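Local coordinates for protein probable tRNA pseudouridine synthase D (Methanosarcina mazei, PDB 1Z2Z) that probably converts uridine-13 of transfer RNAs to pseudouridine, as a member of the TruD family of pseudouridine synthases, at residues P167-F175 with S275-I286; L341-A349 with L361-N372. One frame throughout, in Å; residues are numbered along the deposited sequence.

How the interactions relate
Helix 263-287 is the element common to both contacts. In interaction 1 its residues Ser275, Tyr278, Leu282 and Ile286 receive the aromatic loop 167-175, while Ile277, Ile280 and Arg284 turn to interaction 2, whose centre is about 15 Å from that of interaction 1. Among the atom pairs that join them are Ile277 CG2 and Pro342 CG at 3.5 Å, Ile280 CD1 and Leu364 CD2 at 3.5 Å, and a salt bridge from Arg284 NH2 to Glu363 OE1 at 2.7 Å. Interaction 1 lies about 11 Å from the centre of the chain and interaction 2 about 23 Å. Neither contains Asp86, the predicted nucleophile, and both lie away from it.

Interaction 1 (P167-F175 with S275-I286); sequences PNFFGIQRF and SYIYNIILCRRI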
loop_
_atom_site.group_PDB
_atom_site.type_symbol
_atom_site.label_atom_id
_atom_site.label_comp_id
_atom_site.label_asym_id
_atom_site.label_seq_id
_atom_site.Cartn_x
_atom_site.Cartn_y
_atom_site.Cartn_z
ATOM N N PRO A 167 -7.470 -5.580 9.290
ATOM C CA PRO A 167 -8.253 -4.750 8.373
ATOM C C PRO A 167 -7.503 -4.383 7.122
ATOM O O PRO A 167 -6.292 -4.195 7.147
ATOM C CB PRO A 167 -8.627 -3.530 9.223
ATOM C CG PRO A 167 -7.549 -3.476 10.247
ATOM C CD PRO A 167 -7.338 -4.928 10.601
ATOM N N ASN A 168 -8.232 -4.291 6.020
ATOM C CA ASN A 168 -7.607 -3.949 4.760
ATOM C C ASN A 168 -7.498 -2.441 4.559
ATOM O O ASN A 168 -7.900 -1.914 3.520
ATOM C CB ASN A 168 -8.380 -4.565 3.600
ATOM C CG ASN A 168 -7.548 -4.636 2.345
ATOM O OD1 ASN A 168 -6.605 -5.432 2.276
ATOM N ND2 ASN A 168 -7.860 -3.784 1.354
ATOM N N PHE A 169 -6.947 -1.754 5.558
ATOM C CA PHE A 169 -6.773 -0.296 5.519
ATOM C C PHE A 169 -5.805 0.177 4.433
ATOM O O PHE A 169 -4.909 -0.562 4.020
ATOM C CB PHE A 169 -6.249 0.204 6.867
ATOM C CG PHE A 169 -7.296 0.295 7.952
ATOM C CD1 PHE A 169 -8.357 1.188 7.846
ATOM C CD2 PHE A 169 -7.184 -0.473 9.109
ATOM C CE1 PHE A 169 -9.286 1.316 8.877
ATOM C CE2 PHE A 169 -8.110 -0.352 10.144
ATOM C CZ PHE A 169 -9.160 0.543 10.029
ATOM N N PHE A 170 -5.984 1.417 3.982
ATOM C CA PHE A 170 -5.100 2.002 2.974
ATOM C C PHE A 170 -3.966 2.737 3.696
ATOM O O PHE A 170 -4.157 3.825 4.246
ATOM C CB PHE A 170 -5.866 2.964 2.047
ATOM C CG PHE A 170 -6.412 2.301 0.794
ATOM C CD1 PHE A 170 -5.573 2.018 -0.285
ATOM C CD2 PHE A 170 -7.743 1.888 0.728
ATOM C CE1 PHE A 170 -6.047 1.332 -1.400
ATOM C CE2 PHE A 170 -8.228 1.198 -0.382
ATOM C CZ PHE A 170 -7.380 0.919 -1.444
ATOM N N GLY A 171 -2.786 2.114 3.688
ATOM C CA GLY A 171 -1.611 2.665 4.348
ATOM C C GLY A 171 -1.271 4.117 4.068
ATOM O O GLY A 171 -1.591 4.651 3.008
ATOM N N ILE A 172 -0.599 4.751 5.024
ATOM C CA ILE A 172 -0.212 6.150 4.894
ATOM C C ILE A 172 0.698 6.388 3.687
ATOM O O ILE A 172 0.796 7.509 3.194
ATOM C CB ILE A 172 0.475 6.658 6.206
ATOM C CG1 ILE A 172 0.902 8.123 6.058
ATOM C CG2 ILE A 172 1.683 5.796 6.536
ATOM C CD1 ILE A 172 -0.247 9.092 5.798
ATOM N N GLN A 173 1.351 5.339 3.196
ATOM C CA GLN A 173 2.228 5.479 2.031
ATOM C C GLN A 173 1.467 5.470 0.710
ATOM O O GLN A 173 1.966 5.960 -0.301
ATOM C CB GLN A 173 3.263 4.366 2.019
ATOM C CG GLN A 173 4.229 4.460 3.162
ATOM C CD GLN A 173 5.275 3.372 3.118
ATOM O OE1 GLN A 173 4.952 2.185 3.224
ATOM N NE2 GLN A 173 6.543 3.766 2.956
ATOM N N ARG A 174 0.261 4.904 0.737
ATOM C CA ARG A 174 -0.602 4.805 -0.439
ATOM C C ARG A 174 -1.155 6.176 -0.843
ATOM O O ARG A 174 -1.576 6.370 -1.982
ATOM C CB ARG A 174 -1.783 3.862 -0.163
ATOM C CG ARG A 174 -1.447 2.458 0.366
ATOM C CD ARG A 174 -0.957 1.500 -0.715
ATOM N NE ARG A 174 0.381 1.848 -1.187
ATOM C CZ ARG A 174 1.501 1.683 -0.482
ATOM N NH1 ARG A 174 1.460 1.165 0.741
ATOM N NH2 ARG A 174 2.669 2.043 -1.002
ATOM N N PHE A 175 -1.158 7.124 0.087
ATOM C CA PHE A 175 -1.686 8.459 -0.199
ATOM C C PHE A 175 -0.619 9.419 -0.706
ATOM O O PHE A 175 -0.851 10.624 -0.822
ATOM C CB PHE A 175 -2.351 9.031 1.053
ATOM C CG PHE A 175 -3.523 8.230 1.520
ATOM C CD1 PHE A 175 -4.804 8.519 1.066
ATOM C CD2 PHE A 175 -3.346 7.156 2.391
ATOM C CE1 PHE A 175 -5.888 7.752 1.471
ATOM C CE2 PHE A 175 -4.424 6.379 2.805
ATOM C CZ PHE A 175 -5.696 6.676 2.346
ATOM N N SER A 275 -9.963 6.135 -1.156
ATOM C CA SER A 275 -9.319 5.258 -0.195
ATOM C C SER A 275 -9.521 5.865 1.190
ATOM O O SER A 275 -9.715 5.151 2.168
ATOM C CB SER A 275 -7.839 5.122 -0.551
ATOM O OG SER A 275 -7.718 4.531 -1.832
ATOM N N TYR A 276 -9.501 7.189 1.257
ATOM C CA TYR A 276 -9.701 7.885 2.512
ATOM C C TYR A 276 -11.058 7.505 3.100
ATOM O O TYR A 276 -11.155 6.976 4.216
ATOM C CB TYR A 276 -9.659 9.380 2.266
ATOM C CG TYR A 276 -10.083 10.206 3.443
ATOM C CD1 TYR A 276 -9.293 10.290 4.587
ATOM C CD2 TYR A 276 -11.267 10.939 3.404
ATOM C CE1 TYR A 276 -9.675 11.095 5.658
ATOM C CE2 TYR A 276 -11.654 11.741 4.468
ATOM C CZ TYR A 276 -10.857 11.817 5.587
ATOM O OH TYR A 276 -11.253 12.624 6.627
ATOM N N ILE A 277 -12.106 7.782 2.328
ATOM C CA ILE A 277 -13.468 7.488 2.745
ATOM C C ILE A 277 -13.598 6.012 3.095
ATOM O O ILE A 277 -14.241 5.637 4.084
ATOM C CB ILE A 277 -14.456 7.871 1.633
ATOM C CG1 ILE A 277 -14.424 9.399 1.451
ATOM C CG2 ILE A 277 -15.849 7.353 1.975
ATOM C CD1 ILE A 277 -15.038 9.939 0.154
ATOM N N TYR A 278 -12.956 5.175 2.298
ATOM C CA TYR A 278 -13.006 3.755 2.549
ATOM C C TYR A 278 -12.440 3.398 3.941
ATOM O O TYR A 278 -12.977 2.533 4.636
ATOM C CB TYR A 278 -12.270 3.019 1.429
ATOM C CG TYR A 278 -11.931 1.608 1.777
ATOM C CD1 TYR A 278 -10.836 1.315 2.567
ATOM C CD2 TYR A 278 -12.706 0.559 1.321
ATOM C CE1 TYR A 278 -10.516 0.012 2.895
ATOM C CE2 TYR A 278 -12.396 -0.750 1.638
ATOM C CZ TYR A 278 -11.296 -1.015 2.423
ATOM O OH TYR A 278 -10.965 -2.320 2.713
ATOM N N ASN A 279 -11.365 4.065 4.354
ATOM C CA ASN A 279 -10.763 3.802 5.665
ATOM C C ASN A 279 -11.743 4.132 6.771
ATOM O O ASN A 279 -12.012 3.316 7.647
ATOM C CB ASN A 279 -9.501 4.650 5.856
ATOM C CG ASN A 279 -8.291 4.058 5.173
ATOM O OD1 ASN A 279 -7.458 4.784 4.631
ATOM N ND2 ASN A 279 -8.176 2.737 5.208
ATOM N N ILE A 280 -12.258 5.351 6.735
ATOM C CA ILE A 280 -13.219 5.791 7.734
ATOM C C ILE A 280 -14.290 4.721 7.879
ATOM O O ILE A 280 -14.508 4.195 8.973
ATOM C CB ILE A 280 -13.874 7.096 7.298
ATOM C CG1 ILE A 280 -12.780 8.104 6.941
ATOM C CG2 ILE A 280 -14.738 7.634 8.398
ATOM C CD1 ILE A 280 -13.307 9.420 6.493
ATOM N N ILE A 281 -14.938 4.395 6.757
ATOM C CA ILE A 281 -16.001 3.395 6.728
ATOM C C ILE A 281 -15.615 2.089 7.403
ATOM O O ILE A 281 -16.372 1.554 8.215
ATOM C CB ILE A 281 -16.434 3.087 5.281
ATOM C CG1 ILE A 281 -17.202 4.283 4.706
ATOM C CG2 ILE A 281 -17.287 1.811 5.241
ATOM C CD1 ILE A 281 -17.446 4.213 3.215
ATOM N N LEU A 282 -14.439 1.578 7.068
ATOM C CA LEU A 282 -13.964 0.329 7.637
ATOM C C LEU A 282 -13.865 0.393 9.158
ATOM O O LEU A 282 -14.046 -0.617 9.849
ATOM C CB LEU A 282 -12.601 -0.016 7.058
ATOM C CG LEU A 282 -12.398 -1.512 6.835
ATOM C CD1 LEU A 282 -11.030 -1.725 6.201
ATOM C CD2 LEU A 282 -12.523 -2.284 8.147
ATOM N N CYS A 283 -13.573 1.589 9.669
ATOM C CA CYS A 283 -13.433 1.839 11.103
ATOM C C CYS A 283 -14.789 1.880 11.767
ATOM O O CYS A 283 -15.067 1.132 12.707
ATOM C CB CYS A 283 -12.741 3.185 11.335
ATOM S SG CYS A 283 -11.003 3.255 10.872
ATOM N N ARG A 284 -15.622 2.788 11.273
ATOM C CA ARG A 284 -16.971 2.965 11.785
ATOM C C ARG A 284 -17.613 1.584 11.898
ATOM O O ARG A 284 -18.276 1.279 12.883
ATOM C CB ARG A 284 -17.771 3.851 10.830
ATOM C CG ARG A 284 -18.722 4.793 11.521
ATOM C CD ARG A 284 -17.974 5.794 12.388
ATOM N NE ARG A 284 -17.348 6.870 11.622
ATOM C CZ ARG A 284 -16.477 7.738 12.135
ATOM N NH1 ARG A 284 -16.128 7.649 13.413
ATOM N NH2 ARG A 284 -15.959 8.700 11.379
ATOM N N ARG A 285 -17.395 0.736 10.898
ATOM C CA ARG A 285 -17.968 -0.598 10.935
ATOM C C ARG A 285 -17.330 -1.453 12.022
ATOM O O ARG A 285 -17.987 -2.321 12.596
ATOM C CB ARG A 285 -17.823 -1.283 9.580
ATOM C CG ARG A 285 -18.481 -2.651 9.508
ATOM C CD ARG A 285 -18.784 -3.004 8.065
ATOM N NE ARG A 285 -19.467 -4.283 7.919
ATOM C CZ ARG A 285 -18.970 -5.444 8.328
ATOM N NH1 ARG A 285 -19.664 -6.558 8.147
ATOM N NH2 ARG A 285 -17.783 -5.488 8.917
ATOM N N ILE A 286 -16.049 -1.220 12.292
ATOM C CA ILE A 286 -15.351 -1.965 13.336
ATOM C C ILE A 286 -15.858 -1.453 14.682
ATOM O O ILE A 286 -15.840 -2.173 15.678
ATOM C CB ILE A 286 -13.810 -1.769 13.270
ATOM C CG1 ILE A 286 -13.257 -2.427 12.002
ATOM C CG2 ILE A 286 -13.148 -2.378 14.508
ATOM C CD1 ILE A 286 -11.772 -2.174 11.743
#
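The loop that leaves strand 165-167 is laid against helix 263-287 by three phenylalanines, Phe169, Phe170 and Phe175, which meet Ser275, Tyr278, Leu282 and Cys283. The Phe170 ring is engaged on a face and at an edge. Over the face lie Ser275 CB, a CH-pi contact 3.6 Å from the centroid and 22° off the normal, and Ser275 OG, 3.4 Å above the plane at the ring centre. The edge of the same ring is directed at the face of Tyr278 in an offset edge-to-face pair, with centroids 5.5 Å apart and planes at 81°. Were Phe170 cut back to an alanine, Ser275 CB and OG would probably lose the ring they lie over, the Tyr278 face its edge-on partner, and a gap would open between loop and helix. The polar ends of both helix residues are satisfied outside the contact: Ser275 OG bonds His271 O, and Tyr278 OH bonds Glu387 O.

From Asn168 onward the loop reads NFFGIQRF, consistent with the N-x-F-G-x-Q-R-F-G signature of TruD enzymes. Asn168 centres an inverse gamma turn, closed by a weak bond from Phe169 N to Pro167 O of 3.0 Å. Phe169, which closes the turn, keeps CG anti to its carbonyl carbon (chi1 -78°), and its ring reaches the helix. There Cys283 SG stands at the ring edge, 4.4 Å from the centroid, in a sulfur-aromatic contact, and Leu282 CD1 lies over one face, offset toward the rim. Phe169 CZ meets Ile286 CD1 at 4.1 Å. At the loop's other end, Phe175 CE1 approaches Tyr276 CB to 4.2 Å.

Interaction 2 (L341-A349 with L361-N372); sequences LPGYNTEFA and LKELGVSLEGFN
With CG anti to the carbonyl carbon in both Phe348 (chi1 -51°) and Leu368 (chi1 -64°), the phenyl ring and the branched leucine tip approach from opposite directions. Leu368 CD2 arrives at the edge of the ring, in its plane and beside CZ, whereas Leu361 CD1 lies over one face, 3.5 Å from Phe348 CZ. One ring thus spans two parts of the later segment: Leu361 in the last turns of helix 352-363, and Leu368 in a 3-10 segment beyond it. Between them the helix terminates in a Schellman motif, where Gly365 has positive phi, and the chain goes on to Leu368.

A second ring, Phe371, belongs to the later segment. Gly343 CA lies over its face, 3.9 Å from the centroid and 28° off the normal, a CH-pi contact. Pro342 O is above the same ring, offset toward the rim, and Pro342 CB touches Phe371 CE1 at 3.8 Å. Leu368 CA makes a CA-H...O contact with Gly343 O at 3.4 Å. Within the loop, Gly343 N donates to Thr346 OG1 at 2.8 Å, tying the two residues together.

The loop 341-349 runs between strand 336-337 and helix 352-363, its backbone hydrogen-bonded to Thr384 and Lys382, and through Pro342 on Ile277 and Phe371 on Gln274 the contact rests on helix 263-287.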
loop_
_atom_site.group_PDB
_atom_site.type_symbol
_atom_site.label_atom_id
_atom_site.label_comp_id
_atom_site.label_asym_id
_atom_site.label_seq_id
_atom_site.Cartn_x
_atom_site.Cartn_y
_atom_site.Cartn_z
ATOM N N LEU A 341 -16.045 2.169 -2.193
ATOM C CA LEU A 341 -15.043 3.135 -2.593
ATOM C C LEU A 341 -15.880 4.091 -3.442
ATOM O O LEU A 341 -15.878 4.030 -4.668
ATOM C CB LEU A 341 -13.926 2.468 -3.409
ATOM C CG LEU A 341 -12.649 2.063 -2.649
ATOM C CD1 LEU A 341 -11.799 1.121 -3.469
ATOM C CD2 LEU A 341 -11.855 3.300 -2.315
ATOM N N PRO A 342 -16.636 4.975 -2.776
ATOM C CA PRO A 342 -17.527 5.985 -3.363
ATOM C C PRO A 342 -17.156 6.550 -4.742
ATOM O O PRO A 342 -15.996 6.867 -5.007
ATOM C CB PRO A 342 -17.581 7.071 -2.280
ATOM C CG PRO A 342 -16.353 6.788 -1.412
ATOM C CD PRO A 342 -16.372 5.296 -1.366
ATOM N N GLY A 343 -18.170 6.668 -5.603
ATOM C CA GLY A 343 -18.010 7.199 -6.949
ATOM C C GLY A 343 -19.366 7.691 -7.425
ATOM O O GLY A 343 -20.038 8.427 -6.706
ATOM N N TYR A 344 -19.789 7.305 -8.623
ATOM C CA TYR A 344 -21.101 7.733 -9.092
ATOM C C TYR A 344 -21.882 6.524 -9.575
ATOM O O TYR A 344 -22.938 6.656 -10.194
ATOM C CB TYR A 344 -20.963 8.767 -10.213
ATOM C CG TYR A 344 -20.403 8.237 -11.517
ATOM C CD1 TYR A 344 -21.103 7.297 -12.271
ATOM C CD2 TYR A 344 -19.200 8.713 -12.023
ATOM C CE1 TYR A 344 -20.624 6.848 -13.494
ATOM C CE2 TYR A 344 -18.710 8.270 -13.249
ATOM C CZ TYR A 344 -19.429 7.341 -13.980
ATOM O OH TYR A 344 -18.977 6.918 -15.208
ATOM N N ASN A 345 -21.349 5.346 -9.268
ATOM C CA ASN A 345 -21.932 4.068 -9.674
ATOM C C ASN A 345 -21.830 3.151 -8.459
ATOM O O ASN A 345 -21.731 1.927 -8.581
ATOM C CB ASN A 345 -21.116 3.521 -10.865
ATOM C CG ASN A 345 -21.684 2.232 -11.467
ATOM O OD1 ASN A 345 -21.549 1.142 -10.901
ATOM N ND2 ASN A 345 -22.314 2.359 -12.632
ATOM N N THR A 346 -21.853 3.764 -7.278
ATOM C CA THR A 346 -21.744 3.021 -6.024
ATOM C C THR A 346 -23.094 2.515 -5.566
ATOM O O THR A 346 -24.106 3.197 -5.715
ATOM C CB THR A 346 -21.177 3.891 -4.884
ATOM O OG1 THR A 346 -20.006 4.587 -5.338
ATOM C CG2 THR A 346 -20.820 3.013 -3.682
ATOM N N GLU A 347 -23.085 1.320 -4.989
ATOM C CA GLU A 347 -24.289 0.687 -4.484
ATOM C C GLU A 347 -24.159 0.511 -2.979
ATOM O O GLU A 347 -23.597 -0.482 -2.517
ATOM C CB GLU A 347 -24.473 -0.680 -5.137
ATOM C CG GLU A 347 -25.709 -1.439 -4.697
ATOM C CD GLU A 347 -25.609 -2.922 -5.013
ATOM O OE1 GLU A 347 -25.198 -3.260 -6.143
ATOM O OE2 GLU A 347 -25.945 -3.756 -4.140
ATOM N N PHE A 348 -24.666 1.473 -2.214
ATOM C CA PHE A 348 -24.601 1.383 -0.760
ATOM C C PHE A 348 -25.225 0.064 -0.317
ATOM O O PHE A 348 -26.096 -0.465 -0.992
ATOM C CB PHE A 348 -25.354 2.552 -0.116
ATOM C CG PHE A 348 -24.953 3.898 -0.647
ATOM C CD1 PHE A 348 -23.676 4.107 -1.170
ATOM C CD2 PHE A 348 -25.850 4.966 -0.616
ATOM C CE1 PHE A 348 -23.298 5.366 -1.660
ATOM C CE2 PHE A 348 -25.487 6.228 -1.100
ATOM C CZ PHE A 348 -24.209 6.428 -1.624
ATOM N N ALA A 349 -24.767 -0.471 0.808
ATOM C CA ALA A 349 -25.306 -1.723 1.323
ATOM C C ALA A 349 -26.619 -1.450 2.077
ATOM O O ALA A 349 -27.030 -0.300 2.222
ATOM C CB ALA A 349 -24.287 -2.378 2.247
ATOM N N LEU A 361 -20.645 9.038 4.558
ATOM C CA LEU A 361 -20.811 9.968 3.455
ATOM C C LEU A 361 -21.560 11.187 3.955
ATOM O O LEU A 361 -21.391 12.281 3.425
ATOM C CB LEU A 361 -21.609 9.311 2.339
ATOM C CG LEU A 361 -21.193 7.865 2.064
ATOM C CD1 LEU A 361 -22.178 7.243 1.079
ATOM C CD2 LEU A 361 -19.769 7.813 1.534
ATOM N N LYS A 362 -22.381 10.992 4.983
ATOM C CA LYS A 362 -23.179 12.074 5.546
ATOM C C LYS A 362 -22.331 13.107 6.286
ATOM O O LYS A 362 -22.275 14.271 5.882
ATOM C CB LYS A 362 -24.245 11.504 6.487
ATOM C CG LYS A 362 -25.344 12.491 6.866
ATOM C CD LYS A 362 -26.376 11.832 7.764
ATOM C CE LYS A 362 -27.499 12.787 8.139
ATOM N NZ LYS A 362 -28.471 12.124 9.065
ATOM N N GLU A 363 -21.676 12.687 7.366
ATOM C CA GLU A 363 -20.844 13.596 8.149
ATOM C C GLU A 363 -19.748 14.216 7.289
ATOM O O GLU A 363 -19.357 15.369 7.489
ATOM C CB GLU A 363 -20.201 12.871 9.339
ATOM C CG GLU A 363 -19.173 11.808 8.973
ATOM C CD GLU A 363 -18.394 11.290 10.184
ATOM O OE1 GLU A 363 -17.633 10.303 10.043
ATOM O OE2 GLU A 363 -18.537 11.876 11.282
ATOM N N LEU A 364 -19.262 13.450 6.324
ATOM C CA LEU A 364 -18.207 13.927 5.451
ATOM C C LEU A 364 -18.750 14.866 4.384
ATOM O O LEU A 364 -17.986 15.478 3.632
ATOM C CB LEU A 364 -17.501 12.736 4.808
ATOM C CG LEU A 364 -15.994 12.613 5.056
ATOM C CD1 LEU A 364 -15.675 12.716 6.543
ATOM C CD2 LEU A 364 -15.522 11.282 4.494
ATOM N N GLY A 365 -20.073 14.987 4.331
ATOM C CA GLY A 365 -20.700 15.857 3.351
ATOM C C GLY A 365 -20.359 15.452 1.932
ATOM O O GLY A 365 -20.315 16.289 1.034
ATOM N N VAL A 366 -20.114 14.159 1.738
ATOM C CA VAL A 366 -19.774 13.620 0.427
ATOM C C VAL A 366 -21.015 13.515 -0.442
ATOM O O VAL A 366 -22.104 13.228 0.057
ATOM C CB VAL A 366 -19.179 12.212 0.534
ATOM C CG1 VAL A 366 -18.721 11.738 -0.838
ATOM C CG2 VAL A 366 -18.037 12.215 1.521
ATOM N N SER A 367 -20.833 13.731 -1.745
ATOM C CA SER A 367 -21.921 13.665 -2.722
ATOM C C SER A 367 -21.559 12.763 -3.906
ATOM O O SER A 367 -20.611 13.044 -4.637
ATOM C CB SER A 367 -22.239 15.073 -3.239
ATOM O OG SER A 367 -21.088 15.682 -3.799
ATOM N N LEU A 368 -22.316 11.685 -4.095
ATOM C CA LEU A 368 -22.072 10.755 -5.200
ATOM C C LEU A 368 -22.071 11.474 -6.555
ATOM O O LEU A 368 -21.311 11.122 -7.461
ATOM C CB LEU A 368 -23.139 9.648 -5.213
ATOM C CG LEU A 368 -23.241 8.668 -4.031
ATOM C CD1 LEU A 368 -21.983 7.817 -3.954
ATOM C CD2 LEU A 368 -23.460 9.437 -2.731
ATOM N N GLU A 369 -22.929 12.484 -6.678
ATOM C CA GLU A 369 -23.065 13.279 -7.897
ATOM C C GLU A 369 -21.838 14.164 -8.061
ATOM O O GLU A 369 -21.664 14.832 -9.081
ATOM C CB GLU A 369 -24.316 14.155 -7.793
ATOM C CG GLU A 369 -25.535 13.394 -7.287
ATOM C CD GLU A 369 -26.554 14.292 -6.605
ATOM O OE1 GLU A 369 -26.171 15.023 -5.660
ATOM O OE2 GLU A 369 -27.743 14.252 -7.004
ATOM N N GLY A 370 -20.990 14.161 -7.038
ATOM C CA GLY A 370 -19.786 14.967 -7.061
ATOM C C GLY A 370 -18.590 14.265 -7.675
ATOM O O GLY A 370 -17.639 14.928 -8.092
ATOM N N PHE A 371 -18.632 12.932 -7.730
ATOM C CA PHE A 371 -17.535 12.151 -8.302
ATOM C C PHE A 371 -17.521 12.181 -9.820
ATOM O O PHE A 371 -17.035 11.251 -10.468
ATOM C CB PHE A 371 -17.580 10.693 -7.836
ATOM C CG PHE A 371 -16.836 10.444 -6.555
ATOM C CD1 PHE A 371 -17.490 10.496 -5.326
ATOM C CD2 PHE A 371 -15.474 10.159 -6.576
ATOM C CE1 PHE A 371 -16.800 10.274 -4.133
ATOM C CE2 PHE A 371 -14.775 9.937 -5.394
ATOM C CZ PHE A 371 -15.441 9.991 -4.167
ATOM N N ASN A 372 -18.058 13.254 -10.383
ATOM C CA ASN A 372 -18.083 13.421 -11.823
ATOM C C ASN A 372 -17.495 14.778 -12.161
ATOM O O ASN A 372 -18.201 15.711 -12.530
ATOM C CB ASN A 372 -19.515 13.303 -12.353
ATOM C CG ASN A 372 -20.035 11.876 -12.312
ATOM O OD1 ASN A 372 -20.218 11.299 -11.239
ATOM N ND2 ASN A 372 -20.265 11.297 -13.487
#